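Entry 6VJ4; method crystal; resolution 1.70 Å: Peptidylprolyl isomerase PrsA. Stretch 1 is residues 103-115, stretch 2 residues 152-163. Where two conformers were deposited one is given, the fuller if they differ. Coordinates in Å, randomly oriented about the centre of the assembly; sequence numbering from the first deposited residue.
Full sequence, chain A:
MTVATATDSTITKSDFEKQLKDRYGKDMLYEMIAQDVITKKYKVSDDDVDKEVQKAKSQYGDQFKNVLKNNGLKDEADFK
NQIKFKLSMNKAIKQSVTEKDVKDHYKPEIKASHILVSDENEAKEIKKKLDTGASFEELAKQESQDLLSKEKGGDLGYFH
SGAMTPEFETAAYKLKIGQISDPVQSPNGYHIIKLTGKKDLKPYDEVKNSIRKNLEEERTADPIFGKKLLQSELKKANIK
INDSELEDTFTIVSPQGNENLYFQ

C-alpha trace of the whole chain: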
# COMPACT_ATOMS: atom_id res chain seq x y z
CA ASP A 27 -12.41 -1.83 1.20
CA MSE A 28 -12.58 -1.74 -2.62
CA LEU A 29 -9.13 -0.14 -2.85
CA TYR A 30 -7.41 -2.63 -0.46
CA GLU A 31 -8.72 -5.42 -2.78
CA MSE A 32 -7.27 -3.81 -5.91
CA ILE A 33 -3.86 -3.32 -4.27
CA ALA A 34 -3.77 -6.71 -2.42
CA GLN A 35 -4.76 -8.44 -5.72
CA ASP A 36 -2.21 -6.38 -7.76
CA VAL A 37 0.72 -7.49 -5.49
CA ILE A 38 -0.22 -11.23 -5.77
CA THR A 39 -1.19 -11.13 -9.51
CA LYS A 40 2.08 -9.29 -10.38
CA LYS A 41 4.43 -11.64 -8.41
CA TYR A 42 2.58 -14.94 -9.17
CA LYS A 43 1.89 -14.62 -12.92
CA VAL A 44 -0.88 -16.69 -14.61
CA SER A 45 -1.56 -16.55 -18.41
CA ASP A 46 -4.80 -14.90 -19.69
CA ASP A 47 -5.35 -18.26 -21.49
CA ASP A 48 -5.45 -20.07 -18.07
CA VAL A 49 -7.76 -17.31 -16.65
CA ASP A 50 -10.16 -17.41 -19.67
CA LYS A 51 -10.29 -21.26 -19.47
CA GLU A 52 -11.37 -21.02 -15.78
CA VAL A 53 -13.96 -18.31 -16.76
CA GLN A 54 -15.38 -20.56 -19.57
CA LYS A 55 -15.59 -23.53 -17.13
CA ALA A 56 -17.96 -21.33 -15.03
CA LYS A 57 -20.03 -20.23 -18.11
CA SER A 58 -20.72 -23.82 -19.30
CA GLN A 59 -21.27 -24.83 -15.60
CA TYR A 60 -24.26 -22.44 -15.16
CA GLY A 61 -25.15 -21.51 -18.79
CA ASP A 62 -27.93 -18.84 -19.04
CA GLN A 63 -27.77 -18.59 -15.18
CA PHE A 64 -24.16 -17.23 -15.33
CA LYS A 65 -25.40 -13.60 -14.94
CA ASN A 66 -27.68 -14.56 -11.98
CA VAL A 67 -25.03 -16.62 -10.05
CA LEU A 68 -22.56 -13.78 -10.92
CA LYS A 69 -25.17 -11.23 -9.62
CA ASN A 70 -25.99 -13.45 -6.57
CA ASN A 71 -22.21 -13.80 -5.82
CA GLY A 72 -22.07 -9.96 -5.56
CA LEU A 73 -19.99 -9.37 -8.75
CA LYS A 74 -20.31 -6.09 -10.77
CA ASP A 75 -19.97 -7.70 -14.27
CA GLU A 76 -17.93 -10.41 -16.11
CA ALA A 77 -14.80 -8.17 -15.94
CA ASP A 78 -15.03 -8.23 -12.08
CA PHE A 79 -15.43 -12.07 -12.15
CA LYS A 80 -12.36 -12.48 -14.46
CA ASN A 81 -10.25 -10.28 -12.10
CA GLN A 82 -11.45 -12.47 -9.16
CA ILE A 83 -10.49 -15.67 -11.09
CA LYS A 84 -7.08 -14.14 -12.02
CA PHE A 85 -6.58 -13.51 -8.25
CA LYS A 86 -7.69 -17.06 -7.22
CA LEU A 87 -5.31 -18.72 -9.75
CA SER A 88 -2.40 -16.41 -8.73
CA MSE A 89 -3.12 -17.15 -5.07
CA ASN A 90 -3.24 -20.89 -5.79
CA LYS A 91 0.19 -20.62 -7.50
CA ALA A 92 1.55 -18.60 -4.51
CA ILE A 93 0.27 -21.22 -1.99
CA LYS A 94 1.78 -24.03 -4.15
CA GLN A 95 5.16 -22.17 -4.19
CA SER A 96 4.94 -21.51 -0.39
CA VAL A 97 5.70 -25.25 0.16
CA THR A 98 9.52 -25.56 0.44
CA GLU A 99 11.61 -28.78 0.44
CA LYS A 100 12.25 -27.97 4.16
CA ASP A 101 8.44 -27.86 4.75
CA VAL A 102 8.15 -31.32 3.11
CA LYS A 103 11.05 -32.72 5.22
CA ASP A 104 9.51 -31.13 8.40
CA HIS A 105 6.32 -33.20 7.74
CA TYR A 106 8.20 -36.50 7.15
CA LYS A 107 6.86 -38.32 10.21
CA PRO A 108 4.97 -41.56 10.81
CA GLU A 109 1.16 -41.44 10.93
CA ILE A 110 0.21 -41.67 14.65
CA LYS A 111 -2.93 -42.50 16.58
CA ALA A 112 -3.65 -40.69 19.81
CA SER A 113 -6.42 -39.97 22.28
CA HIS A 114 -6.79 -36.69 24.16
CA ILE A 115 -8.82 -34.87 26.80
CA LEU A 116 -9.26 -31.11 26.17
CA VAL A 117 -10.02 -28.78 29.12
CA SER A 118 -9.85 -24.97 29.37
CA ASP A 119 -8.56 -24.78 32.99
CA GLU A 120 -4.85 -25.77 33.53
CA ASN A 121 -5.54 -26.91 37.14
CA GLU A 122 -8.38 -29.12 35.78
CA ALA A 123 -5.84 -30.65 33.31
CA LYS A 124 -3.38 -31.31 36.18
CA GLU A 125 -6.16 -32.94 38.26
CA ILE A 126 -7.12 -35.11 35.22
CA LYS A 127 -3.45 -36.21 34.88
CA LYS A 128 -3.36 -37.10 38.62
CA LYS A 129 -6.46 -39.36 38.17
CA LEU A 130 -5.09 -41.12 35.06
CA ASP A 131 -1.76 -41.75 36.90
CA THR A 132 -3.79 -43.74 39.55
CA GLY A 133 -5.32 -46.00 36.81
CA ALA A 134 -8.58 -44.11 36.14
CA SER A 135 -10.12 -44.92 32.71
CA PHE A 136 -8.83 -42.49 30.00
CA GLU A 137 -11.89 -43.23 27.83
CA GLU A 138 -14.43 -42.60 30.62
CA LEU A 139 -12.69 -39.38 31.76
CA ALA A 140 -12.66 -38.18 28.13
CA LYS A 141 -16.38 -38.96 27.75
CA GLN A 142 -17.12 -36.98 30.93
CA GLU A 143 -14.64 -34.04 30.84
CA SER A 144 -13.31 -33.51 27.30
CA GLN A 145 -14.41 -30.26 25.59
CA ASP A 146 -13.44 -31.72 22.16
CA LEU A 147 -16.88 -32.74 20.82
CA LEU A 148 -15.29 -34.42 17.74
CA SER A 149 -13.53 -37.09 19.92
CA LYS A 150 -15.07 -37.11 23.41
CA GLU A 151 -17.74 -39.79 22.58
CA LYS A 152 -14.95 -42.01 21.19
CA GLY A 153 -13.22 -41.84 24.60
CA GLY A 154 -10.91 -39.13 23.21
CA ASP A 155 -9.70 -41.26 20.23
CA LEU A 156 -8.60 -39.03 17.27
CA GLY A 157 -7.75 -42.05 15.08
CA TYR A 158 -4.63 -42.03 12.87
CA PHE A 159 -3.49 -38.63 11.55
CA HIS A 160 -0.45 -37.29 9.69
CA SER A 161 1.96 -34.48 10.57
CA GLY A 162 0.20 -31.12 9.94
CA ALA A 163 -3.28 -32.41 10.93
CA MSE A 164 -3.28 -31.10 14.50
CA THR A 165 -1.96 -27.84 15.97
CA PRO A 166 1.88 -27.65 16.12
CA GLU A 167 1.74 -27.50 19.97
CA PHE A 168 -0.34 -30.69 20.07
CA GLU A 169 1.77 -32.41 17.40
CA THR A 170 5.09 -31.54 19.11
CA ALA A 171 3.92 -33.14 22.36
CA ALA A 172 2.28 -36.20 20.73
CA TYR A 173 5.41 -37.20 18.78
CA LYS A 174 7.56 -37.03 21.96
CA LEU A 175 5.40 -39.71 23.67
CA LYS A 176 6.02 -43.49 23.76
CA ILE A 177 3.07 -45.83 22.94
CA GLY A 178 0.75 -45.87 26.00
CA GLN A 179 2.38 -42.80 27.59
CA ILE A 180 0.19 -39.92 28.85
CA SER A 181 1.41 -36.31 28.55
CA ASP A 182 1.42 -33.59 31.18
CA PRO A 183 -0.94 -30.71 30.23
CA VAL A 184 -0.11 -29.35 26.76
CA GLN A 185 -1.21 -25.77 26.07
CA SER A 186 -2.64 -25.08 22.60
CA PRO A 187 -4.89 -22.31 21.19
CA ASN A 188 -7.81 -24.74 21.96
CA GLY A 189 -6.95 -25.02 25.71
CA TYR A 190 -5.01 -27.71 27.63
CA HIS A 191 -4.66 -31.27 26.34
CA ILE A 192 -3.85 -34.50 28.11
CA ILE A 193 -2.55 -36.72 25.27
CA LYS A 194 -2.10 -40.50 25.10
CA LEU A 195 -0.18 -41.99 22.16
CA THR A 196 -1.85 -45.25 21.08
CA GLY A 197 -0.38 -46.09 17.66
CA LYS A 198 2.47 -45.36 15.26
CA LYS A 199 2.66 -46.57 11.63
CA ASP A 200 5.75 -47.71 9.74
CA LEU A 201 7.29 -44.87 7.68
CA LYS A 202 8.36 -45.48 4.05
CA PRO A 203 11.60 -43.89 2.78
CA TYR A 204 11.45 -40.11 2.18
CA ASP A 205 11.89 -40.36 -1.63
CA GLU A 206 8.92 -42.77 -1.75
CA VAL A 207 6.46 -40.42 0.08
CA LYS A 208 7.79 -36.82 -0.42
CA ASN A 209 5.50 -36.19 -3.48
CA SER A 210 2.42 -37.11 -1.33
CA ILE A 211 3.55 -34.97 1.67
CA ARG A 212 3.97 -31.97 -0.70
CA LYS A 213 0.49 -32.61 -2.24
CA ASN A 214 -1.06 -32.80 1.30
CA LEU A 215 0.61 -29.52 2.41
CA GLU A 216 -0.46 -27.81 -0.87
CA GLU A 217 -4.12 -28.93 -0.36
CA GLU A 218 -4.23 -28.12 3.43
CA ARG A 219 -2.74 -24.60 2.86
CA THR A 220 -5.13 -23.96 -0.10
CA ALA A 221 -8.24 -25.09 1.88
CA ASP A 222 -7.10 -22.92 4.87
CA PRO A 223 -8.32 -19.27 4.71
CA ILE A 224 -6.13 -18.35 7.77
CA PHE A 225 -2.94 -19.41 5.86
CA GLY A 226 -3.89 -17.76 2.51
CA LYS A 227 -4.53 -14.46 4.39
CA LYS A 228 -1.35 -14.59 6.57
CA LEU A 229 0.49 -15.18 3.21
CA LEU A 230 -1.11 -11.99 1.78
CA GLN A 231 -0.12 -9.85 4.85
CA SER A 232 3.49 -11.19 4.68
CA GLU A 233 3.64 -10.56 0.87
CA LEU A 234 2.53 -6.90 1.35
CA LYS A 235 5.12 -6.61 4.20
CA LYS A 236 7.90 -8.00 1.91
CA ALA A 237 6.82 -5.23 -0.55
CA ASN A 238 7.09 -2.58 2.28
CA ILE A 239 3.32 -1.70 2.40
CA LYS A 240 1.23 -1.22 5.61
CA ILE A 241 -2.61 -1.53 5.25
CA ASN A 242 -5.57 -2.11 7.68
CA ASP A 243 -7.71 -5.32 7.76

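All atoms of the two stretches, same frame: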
# COMPACT_ATOMS: atom_id res chain seq x y z
N LYS A 103 10.23 -31.92 4.27
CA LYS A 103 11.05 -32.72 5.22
C LYS A 103 10.51 -32.56 6.65
O LYS A 103 10.54 -33.55 7.36
CB LYS A 103 12.53 -32.30 5.19
CG LYS A 103 13.26 -32.60 3.90
CD LYS A 103 14.75 -32.30 3.99
CE LYS A 103 15.47 -32.46 2.67
NZ LYS A 103 15.26 -33.80 2.09
N ASP A 104 10.03 -31.37 7.02
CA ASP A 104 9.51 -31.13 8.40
C ASP A 104 8.23 -31.93 8.65
O ASP A 104 7.84 -32.03 9.84
CB ASP A 104 9.23 -29.65 8.67
CG ASP A 104 10.48 -28.80 8.77
OD1 ASP A 104 11.59 -29.38 8.93
OD2 ASP A 104 10.33 -27.55 8.69
N HIS A 105 7.57 -32.41 7.60
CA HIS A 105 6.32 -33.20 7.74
C HIS A 105 6.59 -34.68 7.46
O HIS A 105 5.63 -35.42 7.34
CB HIS A 105 5.22 -32.63 6.84
CG HIS A 105 4.71 -31.31 7.30
ND1 HIS A 105 5.45 -30.14 7.18
CD2 HIS A 105 3.55 -30.96 7.90
CE1 HIS A 105 4.76 -29.14 7.67
NE2 HIS A 105 3.59 -29.61 8.13
N TYR A 106 7.86 -35.07 7.36
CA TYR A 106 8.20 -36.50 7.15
C TYR A 106 8.22 -37.16 8.52
O TYR A 106 9.26 -37.17 9.20
CB TYR A 106 9.51 -36.66 6.40
CG TYR A 106 9.94 -38.09 6.23
CD1 TYR A 106 9.24 -38.96 5.41
CD2 TYR A 106 11.11 -38.54 6.81
CE1 TYR A 106 9.67 -40.27 5.22
CE2 TYR A 106 11.55 -39.84 6.62
CZ TYR A 106 10.83 -40.72 5.83
OH TYR A 106 11.28 -42.00 5.67
N LYS A 107 7.06 -37.65 8.91
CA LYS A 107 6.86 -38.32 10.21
C LYS A 107 5.86 -39.44 10.04
O LYS A 107 4.98 -39.39 9.17
CB LYS A 107 6.31 -37.36 11.25
CG LYS A 107 7.13 -36.11 11.49
CD LYS A 107 6.56 -35.27 12.61
CE LYS A 107 7.23 -33.92 12.70
NZ LYS A 107 6.63 -33.09 13.78
N PRO A 108 5.94 -40.48 10.88
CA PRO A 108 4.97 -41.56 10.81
C PRO A 108 3.57 -41.08 11.18
O PRO A 108 3.44 -40.15 11.97
CB PRO A 108 5.43 -42.57 11.87
CG PRO A 108 6.40 -41.82 12.74
CD PRO A 108 6.92 -40.63 11.96
N GLU A 109 2.56 -41.67 10.53
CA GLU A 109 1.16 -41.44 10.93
C GLU A 109 1.04 -41.97 12.36
O GLU A 109 1.62 -43.04 12.65
CB GLU A 109 0.30 -42.17 9.90
CG GLU A 109 -1.16 -41.81 9.87
CD GLU A 109 -1.96 -42.50 8.77
OE1 GLU A 109 -1.35 -43.19 7.93
OE2 GLU A 109 -3.18 -42.35 8.77
N ILE A 110 0.36 -41.23 13.23
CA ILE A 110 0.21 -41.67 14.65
C ILE A 110 -1.27 -41.67 15.03
O ILE A 110 -2.07 -40.95 14.42
CB ILE A 110 1.00 -40.81 15.63
CG1 ILE A 110 0.72 -39.32 15.46
CG2 ILE A 110 2.49 -41.11 15.52
CD1 ILE A 110 1.23 -38.46 16.61
N LYS A 111 -1.58 -42.49 16.02
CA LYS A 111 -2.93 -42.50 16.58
C LYS A 111 -2.79 -42.04 18.02
O LYS A 111 -1.84 -42.44 18.70
CB LYS A 111 -3.57 -43.89 16.50
CG LYS A 111 -4.98 -43.94 17.04
CD LYS A 111 -5.66 -45.25 16.79
CE LYS A 111 -4.99 -46.42 17.47
NZ LYS A 111 -5.87 -47.61 17.41
N ALA A 112 -3.69 -41.17 18.43
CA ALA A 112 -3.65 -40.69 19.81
C ALA A 112 -5.07 -40.45 20.32
O ALA A 112 -6.01 -40.26 19.50
CB ALA A 112 -2.88 -39.39 19.91
N SER A 113 -5.17 -40.43 21.62
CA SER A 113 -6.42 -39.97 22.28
C SER A 113 -6.09 -38.70 23.04
O SER A 113 -4.92 -38.49 23.41
CB SER A 113 -7.02 -40.99 23.21
OG SER A 113 -7.33 -42.18 22.50
N HIS A 114 -7.10 -37.87 23.32
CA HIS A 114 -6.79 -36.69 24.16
C HIS A 114 -8.04 -36.29 24.94
O HIS A 114 -9.18 -36.73 24.58
CB HIS A 114 -6.27 -35.49 23.37
CG HIS A 114 -7.28 -34.71 22.60
ND1 HIS A 114 -7.23 -33.32 22.53
CD2 HIS A 114 -8.36 -35.08 21.86
CE1 HIS A 114 -8.23 -32.89 21.77
NE2 HIS A 114 -8.96 -33.94 21.37
N ILE A 115 -7.77 -35.56 26.00
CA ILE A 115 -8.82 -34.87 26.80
C ILE A 115 -8.48 -33.38 26.74
O ILE A 115 -7.34 -33.04 27.09
CB ILE A 115 -8.82 -35.40 28.24
CG1 ILE A 115 -9.09 -36.91 28.22
CG2 ILE A 115 -9.78 -34.61 29.11
CD1 ILE A 115 -8.89 -37.57 29.53
N LYS A 152 -15.80 -40.86 21.57
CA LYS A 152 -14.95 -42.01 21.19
C LYS A 152 -13.92 -42.22 22.31
O LYS A 152 -12.86 -42.82 22.06
CB LYS A 152 -14.23 -41.73 19.88
CG LYS A 152 -15.10 -41.40 18.68
CD LYS A 152 -14.31 -41.39 17.38
CE LYS A 152 -15.02 -40.71 16.23
NZ LYS A 152 -15.15 -39.25 16.45
N GLY A 153 -14.19 -41.69 23.51
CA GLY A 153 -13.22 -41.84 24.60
C GLY A 153 -11.95 -41.04 24.32
O GLY A 153 -10.87 -41.38 24.88
N GLY A 154 -12.06 -39.99 23.51
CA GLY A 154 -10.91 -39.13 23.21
C GLY A 154 -10.10 -39.60 22.01
O GLY A 154 -9.20 -38.85 21.61
N ASP A 155 -10.48 -40.72 21.39
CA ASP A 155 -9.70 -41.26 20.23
C ASP A 155 -9.82 -40.33 19.02
O ASP A 155 -10.95 -39.99 18.61
CB ASP A 155 -10.18 -42.67 19.88
CG ASP A 155 -9.49 -43.27 18.66
OD1 ASP A 155 -8.29 -42.97 18.44
OD2 ASP A 155 -10.17 -44.02 17.93
N LEU A 156 -8.68 -39.93 18.45
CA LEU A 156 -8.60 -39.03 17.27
C LEU A 156 -8.38 -39.87 16.02
O LEU A 156 -8.48 -39.31 14.92
CB LEU A 156 -7.41 -38.09 17.44
CG LEU A 156 -7.56 -37.05 18.55
CD1 LEU A 156 -6.22 -36.44 18.92
CD2 LEU A 156 -8.54 -35.97 18.13
N GLY A 157 -8.11 -41.17 16.21
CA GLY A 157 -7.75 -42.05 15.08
C GLY A 157 -6.36 -41.71 14.58
O GLY A 157 -5.67 -40.90 15.22
N TYR A 158 -5.95 -42.34 13.48
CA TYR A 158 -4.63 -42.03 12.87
C TYR A 158 -4.68 -40.70 12.13
O TYR A 158 -5.67 -40.43 11.40
CB TYR A 158 -4.20 -43.16 11.94
CG TYR A 158 -3.57 -44.31 12.67
CD1 TYR A 158 -2.23 -44.26 13.03
CD2 TYR A 158 -4.31 -45.43 13.04
CE1 TYR A 158 -1.64 -45.29 13.74
CE2 TYR A 158 -3.72 -46.48 13.73
CZ TYR A 158 -2.37 -46.41 14.07
OH TYR A 158 -1.80 -47.38 14.82
N PHE A 159 -3.61 -39.92 12.27
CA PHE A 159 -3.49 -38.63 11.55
C PHE A 159 -2.03 -38.41 11.18
O PHE A 159 -1.12 -38.97 11.81
CB PHE A 159 -4.04 -37.48 12.40
CG PHE A 159 -3.41 -37.35 13.76
CD1 PHE A 159 -3.94 -38.04 14.84
CD2 PHE A 159 -2.30 -36.56 13.96
CE1 PHE A 159 -3.36 -37.94 16.09
CE2 PHE A 159 -1.72 -36.45 15.22
CZ PHE A 159 -2.25 -37.15 16.28
N HIS A 160 -1.82 -37.62 10.14
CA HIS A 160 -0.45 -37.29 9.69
C HIS A 160 0.04 -35.97 10.28
O HIS A 160 -0.76 -35.15 10.75
CB HIS A 160 -0.40 -37.23 8.15
CG HIS A 160 -0.50 -38.55 7.46
ND1 HIS A 160 0.63 -39.28 7.09
CD2 HIS A 160 -1.56 -39.27 7.04
CE1 HIS A 160 0.25 -40.38 6.48
NE2 HIS A 160 -1.09 -40.41 6.44
N SER A 161 1.34 -35.75 10.18
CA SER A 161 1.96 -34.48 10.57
C SER A 161 1.23 -33.34 9.83
O SER A 161 0.97 -33.49 8.61
CB SER A 161 3.43 -34.51 10.20
OG SER A 161 4.06 -33.28 10.52
N GLY A 162 0.92 -32.26 10.53
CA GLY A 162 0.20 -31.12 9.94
C GLY A 162 -1.29 -31.16 10.20
O GLY A 162 -1.94 -30.11 10.00
N ALA A 163 -1.82 -32.28 10.70
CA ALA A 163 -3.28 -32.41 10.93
C ALA A 163 -3.74 -31.67 12.19
O ALA A 163 -4.86 -31.16 12.23
CB ALA A 163 -3.66 -33.86 11.04
O HOH W 1 2.69 -37.95 9.00
O HOH W 2 -3.48 -49.25 15.72
O HOH W 3 -6.45 -43.57 20.50
O HOH W 4 -9.13 -43.33 24.06

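The weakly bonded strand at about 155-159 runs antiparallel to strand 110-115, their axes 165° apart in direction and 4.6 Å at closest approach. Stretch 2 enters through a type I' turn from K152 to D155, closed by D155 N to K152 O at 3.2 Å. G153 O takes a hydrogen bond from a water, which in turn accepts one from S113 OG. At G154 the backbone angles (89/-2) call for glycine, and an ideal CB would lie 2.5 Å from H114 O, a clash. Its carbonyl accepts the first cross-strand bond, H114 N to G154 O at 2.9 Å and 149°.

D155 pairs with S113 without direct hydrogen bonds, CA to CA 4.1 Å; a second water donates to both S113 OG and D155 OD1. The same OD1 accepts from G157 N at 2.9 Å, bracing the backbone around L156, whose N bonds A112 O at 2.9 Å and 160°. The ladder then lapses: G157 O and A112 N stand 3.8 Å apart, and neither has a partner in the model. K111 CA makes a CA-H...O contact with G157 O at 3.5 Å.

Y158 contributes mainly its ring. K111 CB lies 3.5 Å from the centroid of the Y158 ring and 5° off its normal, so the lysine's aliphatic base packs squarely over the face. Regular pairing returns at F159, where F159 N to I110 O (2.8 Å, 158°) and I110 N to F159 O (3.1 Å, 161°) form a reciprocal pair. The F159 ring packs on I110, F159 CZ lying 3.7 Å from I110 CD1.

The H160 ring takes E109 CG over its face, 3.8 Å from the centroid. Although E109 OE1 approaches H160 NE2 to 3.2 Å, the angle is too poor for a hydrogen bond. One water accepts from S161 N and donates to K107 O, while S161 OG lies 3.5 Å from H105 CD2.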